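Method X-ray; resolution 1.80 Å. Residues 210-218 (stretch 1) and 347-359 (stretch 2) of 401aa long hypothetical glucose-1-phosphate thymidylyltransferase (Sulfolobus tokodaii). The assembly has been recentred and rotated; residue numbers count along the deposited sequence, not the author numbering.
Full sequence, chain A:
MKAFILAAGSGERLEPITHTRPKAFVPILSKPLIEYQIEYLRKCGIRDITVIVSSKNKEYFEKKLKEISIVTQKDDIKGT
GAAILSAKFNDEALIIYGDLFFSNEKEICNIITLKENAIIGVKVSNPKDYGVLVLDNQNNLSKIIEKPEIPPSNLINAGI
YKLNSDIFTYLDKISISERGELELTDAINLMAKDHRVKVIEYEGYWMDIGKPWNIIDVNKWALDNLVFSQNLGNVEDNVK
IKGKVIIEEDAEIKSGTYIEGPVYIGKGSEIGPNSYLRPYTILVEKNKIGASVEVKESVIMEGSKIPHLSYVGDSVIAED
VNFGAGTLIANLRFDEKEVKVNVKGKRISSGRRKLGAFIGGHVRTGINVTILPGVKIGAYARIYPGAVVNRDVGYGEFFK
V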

# COMPACT_ATOMS: atom_id res chain seq x y z
N GLY A 210 2.60 -5.05 -0.74
CA GLY A 210 2.81 -6.19 0.13
C GLY A 210 3.99 -6.08 1.08
O GLY A 210 4.26 -6.99 1.86
N LYS A 211 4.72 -4.98 1.01
CA LYS A 211 5.83 -4.76 1.95
C LYS A 211 5.97 -3.26 2.18
O LYS A 211 5.56 -2.46 1.32
N PRO A 212 6.46 -2.84 3.38
CA PRO A 212 6.26 -1.42 3.74
C PRO A 212 6.93 -0.46 2.78
O PRO A 212 6.36 0.60 2.48
N TRP A 213 8.06 -0.85 2.22
CA TRP A 213 8.65 0.03 1.24
C TRP A 213 7.82 0.25 -0.00
O TRP A 213 8.03 1.26 -0.66
N ASN A 214 6.90 -0.67 -0.34
CA ASN A 214 5.98 -0.46 -1.48
C ASN A 214 5.07 0.71 -1.31
O ASN A 214 4.62 1.26 -2.28
N ILE A 215 4.81 1.14 -0.08
CA ILE A 215 4.13 2.43 0.11
C ILE A 215 4.90 3.60 -0.52
O ILE A 215 4.31 4.56 -1.07
N ILE A 216 6.24 3.54 -0.44
CA ILE A 216 7.09 4.50 -1.16
C ILE A 216 6.95 4.30 -2.68
O ILE A 216 6.64 5.20 -3.40
N ASP A 217 7.21 3.10 -3.16
CA ASP A 217 6.94 2.73 -4.54
C ASP A 217 5.64 3.38 -5.08
O ASP A 217 5.72 4.28 -5.95
N VAL A 218 4.46 3.01 -4.58
CA VAL A 218 3.25 3.58 -5.26
C VAL A 218 3.06 5.09 -5.13
O VAL A 218 2.46 5.78 -6.00
N ARG A 347 13.84 -11.96 8.19
CA ARG A 347 14.72 -10.87 7.73
C ARG A 347 14.76 -10.82 6.23
O ARG A 347 15.42 -11.63 5.63
N ILE A 348 14.13 -9.87 5.58
CA ILE A 348 14.18 -9.94 4.15
C ILE A 348 14.76 -8.67 3.57
O ILE A 348 14.66 -7.62 4.20
N SER A 349 15.34 -8.77 2.38
CA SER A 349 15.92 -7.63 1.79
C SER A 349 14.90 -6.82 1.13
O SER A 349 14.03 -7.34 0.45
N SER A 350 15.08 -5.52 1.22
CA SER A 350 14.15 -4.61 0.66
C SER A 350 14.45 -4.37 -0.80
O SER A 350 13.66 -3.75 -1.51
N GLY A 351 15.62 -4.80 -1.23
CA GLY A 351 16.09 -4.44 -2.57
C GLY A 351 16.65 -3.03 -2.65
O GLY A 351 17.06 -2.60 -3.73
N ARG A 352 16.70 -2.32 -1.52
CA ARG A 352 17.11 -0.92 -1.54
C ARG A 352 18.39 -0.75 -0.76
O ARG A 352 18.54 -1.28 0.33
N ARG A 353 19.30 -0.01 -1.37
CA ARG A 353 20.59 0.30 -0.81
C ARG A 353 20.37 1.40 0.22
O ARG A 353 21.02 1.39 1.28
N LYS A 354 19.48 2.33 -0.13
CA LYS A 354 18.94 3.39 0.78
C LYS A 354 17.48 3.15 1.27
O LYS A 354 16.48 3.15 0.51
N LEU A 355 17.37 2.93 2.57
CA LEU A 355 16.09 2.68 3.17
C LEU A 355 16.21 3.14 4.62
O LEU A 355 17.12 2.75 5.31
N GLY A 356 15.33 4.03 5.04
CA GLY A 356 15.29 4.42 6.42
C GLY A 356 14.30 3.58 7.17
O GLY A 356 14.42 2.34 7.22
N ALA A 357 13.37 4.26 7.81
CA ALA A 357 12.59 3.64 8.85
C ALA A 357 11.10 3.55 8.58
O ALA A 357 10.58 4.30 7.79
N PHE A 358 10.41 2.62 9.27
CA PHE A 358 8.95 2.51 9.24
C PHE A 358 8.32 2.78 10.62
O PHE A 358 8.47 2.00 11.55
N ILE A 359 7.65 3.93 10.72
CA ILE A 359 7.16 4.48 12.00
C ILE A 359 5.62 4.41 12.12
O ILE A 359 4.90 5.07 11.34

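The contact is built around one large knob, Trp-213, set near the start of a helix and received by a hollow that the second stretch forms as it leaves one strand, turns through a loop and enters another. No hydrogen bond crosses between the stretches. Shape does most of the work, and 467 Å² of surface is buried, both sides summed.

Trp-213 points toward the loop with chi1 in p (55°) and chi2 at 93°, and it has the largest covered area of any residue here. The backbone of Ser-350 lies over one face of the indole: Ser-350 CA sits 3.7 Å from the centroid of the six-membered ring of Trp-213, 19° off the ring normal, a CH-pi contact. Ser-350 CB adds a second touch, 3.9 Å from Trp-213 CD2. CA and CB of Ser-350 both lie against the indole. Trp-213 NE1 and Ser-350 O are 3.4 Å apart, but because the carbonyl lies over the ring face the angle is too poor for a hydrogen bond.

The edge of the indole is also occupied. Ile-348, chi1 p and chi2 t, reaches in from its strand so that Ile-348 CD1 lies 3.7 Å from Trp-213 CH2, near the ring plane. The same methyl meets Lys-211, whose CB bond points sideways but whose chain bends back, putting Lys-211 CD 3.3 Å from Ile-348 CD1. The lysine thus contributes its aliphatic stem to the wall. Phe-358 closes in at another part of the indole edge, Phe-358 CZ lying 4.1 Å from Trp-213 CB.

Phe-358, chi1 m, in turn offers a flat floor to Pro-212. Pro-212 CB stands 3.7 Å from the centroid of the Phe-358 ring, only 16° off the normal, a second CH-pi contact over a face. Two adjacent residues therefore use aromatic packing in opposite senses: Trp-213 supplies a face, while Pro-212 presses a bump onto one.

Farther along the helix, Ile-216 (m, t) also points toward the loop. Ile-216 CD1 comes 4.4 Å from Leu-355 CD1, and that same leucine methyl, on a t, p side chain, is 4.3 Å from Trp-213 CB. Leu-355 thus meets residues about one helical turn apart.

The CA-to-CB bond of Arg-352 (m, t, p) points toward the helix; Arg-352 CD lies 4.2 Å from Trp-213 CB, and Arg-352 NH1 lies 4.3 Å from Ile-216 CG2. The guanidinium is steadied from its own side, where Arg-352 NE and Arg-352 NH2 donate to Lys-354 O at 3.1 Å and 3.2 Å. Asp-217 OD1 lies near the guanidinium plane, 4.2 Å from Arg-352 NH1, an attraction of opposite charges beyond salt-bridge range.

The loop also organises itself: Gly-351 N donates to Ser-349 OG at 2.7 Å, and Arg-352 N to Ser-350 OG at 2.8 Å. Gly-351 adopts phi/psi of 79/2, where a CB would jam against the preceding carbonyl oxygen. The rule to read is a self-braced turn that presents the backbone and CB of a serine to a tryptophan face, with aliphatic and aromatic groups filling in around it.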

# COMPACT_ATOMS: atom_id res chain seq x y z
CB LYS A 211 7.09 -5.48 1.44
CG LYS A 211 6.94 -7.04 1.56
CD LYS A 211 8.15 -7.81 1.10
CE LYS A 211 8.30 -7.78 -0.43
NZ LYS A 211 8.19 -9.14 -1.03
CB PRO A 212 6.83 -1.31 5.18
CG PRO A 212 6.90 -2.70 5.67
CD PRO A 212 7.15 -3.57 4.45
CB TRP A 213 10.07 -0.35 0.89
CG TRP A 213 10.23 -1.70 0.45
CD1 TRP A 213 10.19 -2.13 -0.82
CD2 TRP A 213 10.44 -2.89 1.27
NE1 TRP A 213 10.33 -3.51 -0.87
CE2 TRP A 213 10.52 -3.98 0.40
CE3 TRP A 213 10.56 -3.11 2.65
CZ2 TRP A 213 10.73 -5.28 0.85
CZ3 TRP A 213 10.77 -4.41 3.10
CH2 TRP A 213 10.86 -5.47 2.20
CB ASN A 214 5.16 -1.68 -1.86
CG ASN A 214 6.00 -2.93 -2.16
OD1 ASN A 214 7.02 -2.89 -2.87
ND2 ASN A 214 5.55 -4.05 -1.65
CB ILE A 215 3.86 2.68 1.63
CG1 ILE A 215 3.19 1.45 2.26
CG2 ILE A 215 3.08 3.98 1.83
CD1 ILE A 215 2.62 1.70 3.69
CB ILE A 216 8.57 4.50 -0.69
CG1 ILE A 216 8.64 4.70 0.85
CG2 ILE A 216 9.22 5.71 -1.29
CD1 ILE A 216 9.99 4.25 1.58
CB ASP A 217 6.88 1.20 -4.63
CG ASP A 217 8.17 0.54 -4.26
OD1 ASP A 217 9.17 1.28 -4.18
OD2 ASP A 217 8.23 -0.70 -4.03
CB VAL A 218 1.91 2.84 -4.89
CG1 VAL A 218 2.03 1.39 -5.23
CG2 VAL A 218 1.68 2.95 -3.41
CB ARG A 347 16.17 -11.13 8.11
CG ARG A 347 16.53 -11.05 9.53
CD ARG A 347 16.61 -9.62 9.98
NE ARG A 347 17.71 -8.85 9.42
CZ ARG A 347 17.82 -7.53 9.59
NH1 ARG A 347 16.89 -6.87 10.27
NH2 ARG A 347 18.85 -6.88 9.07
CB ILE A 348 12.80 -10.24 3.54
CG1 ILE A 348 11.86 -9.06 3.71
CG2 ILE A 348 12.16 -11.53 4.17
CD1 ILE A 348 10.68 -9.14 2.83
CB SER A 349 16.92 -7.96 0.71
OG SER A 349 17.09 -6.78 -0.09
CB SER A 350 14.30 -3.29 1.40
OG SER A 350 15.53 -2.70 1.04
CB ARG A 352 16.01 -0.02 -1.03
CG ARG A 352 14.72 -0.03 -1.85
CD ARG A 352 13.60 0.64 -1.08
NE ARG A 352 13.92 2.04 -0.73
CZ ARG A 352 13.39 3.13 -1.29
NH1 ARG A 352 12.47 3.04 -2.25
NH2 ARG A 352 13.81 4.34 -0.89
CB ARG A 353 21.54 0.80 -1.92
CG ARG A 353 23.05 0.88 -1.51
CD ARG A 353 23.83 2.06 -2.18
NE ARG A 353 25.13 2.27 -1.54
CZ ARG A 353 25.76 3.44 -1.42
NH1 ARG A 353 25.22 4.56 -1.91
NH2 ARG A 353 26.95 3.48 -0.80
CB LYS A 354 19.00 4.77 0.13
CG LYS A 354 20.44 5.25 -0.15
CD LYS A 354 20.53 6.71 0.20
CE LYS A 354 21.93 7.12 0.54
NZ LYS A 354 22.44 7.70 -0.73
CB LEU A 355 15.72 1.20 3.08
CG LEU A 355 14.34 0.91 3.71
CD1 LEU A 355 13.25 1.67 2.92
CD2 LEU A 355 14.09 -0.56 3.69
CB ALA A 357 12.90 4.33 10.21
CB PHE A 358 8.59 1.14 8.70
CG PHE A 358 9.25 0.85 7.39
CD1 PHE A 358 8.82 1.48 6.25
CD2 PHE A 358 10.30 -0.05 7.28
CE1 PHE A 358 9.41 1.25 5.03
CE2 PHE A 358 10.86 -0.30 6.05
CZ PHE A 358 10.40 0.35 4.92
CB ILE A 359 7.59 5.92 12.13
CG1 ILE A 359 9.08 6.15 11.76
CG2 ILE A 359 7.17 6.51 13.50
CD1 ILE A 359 10.19 5.69 12.75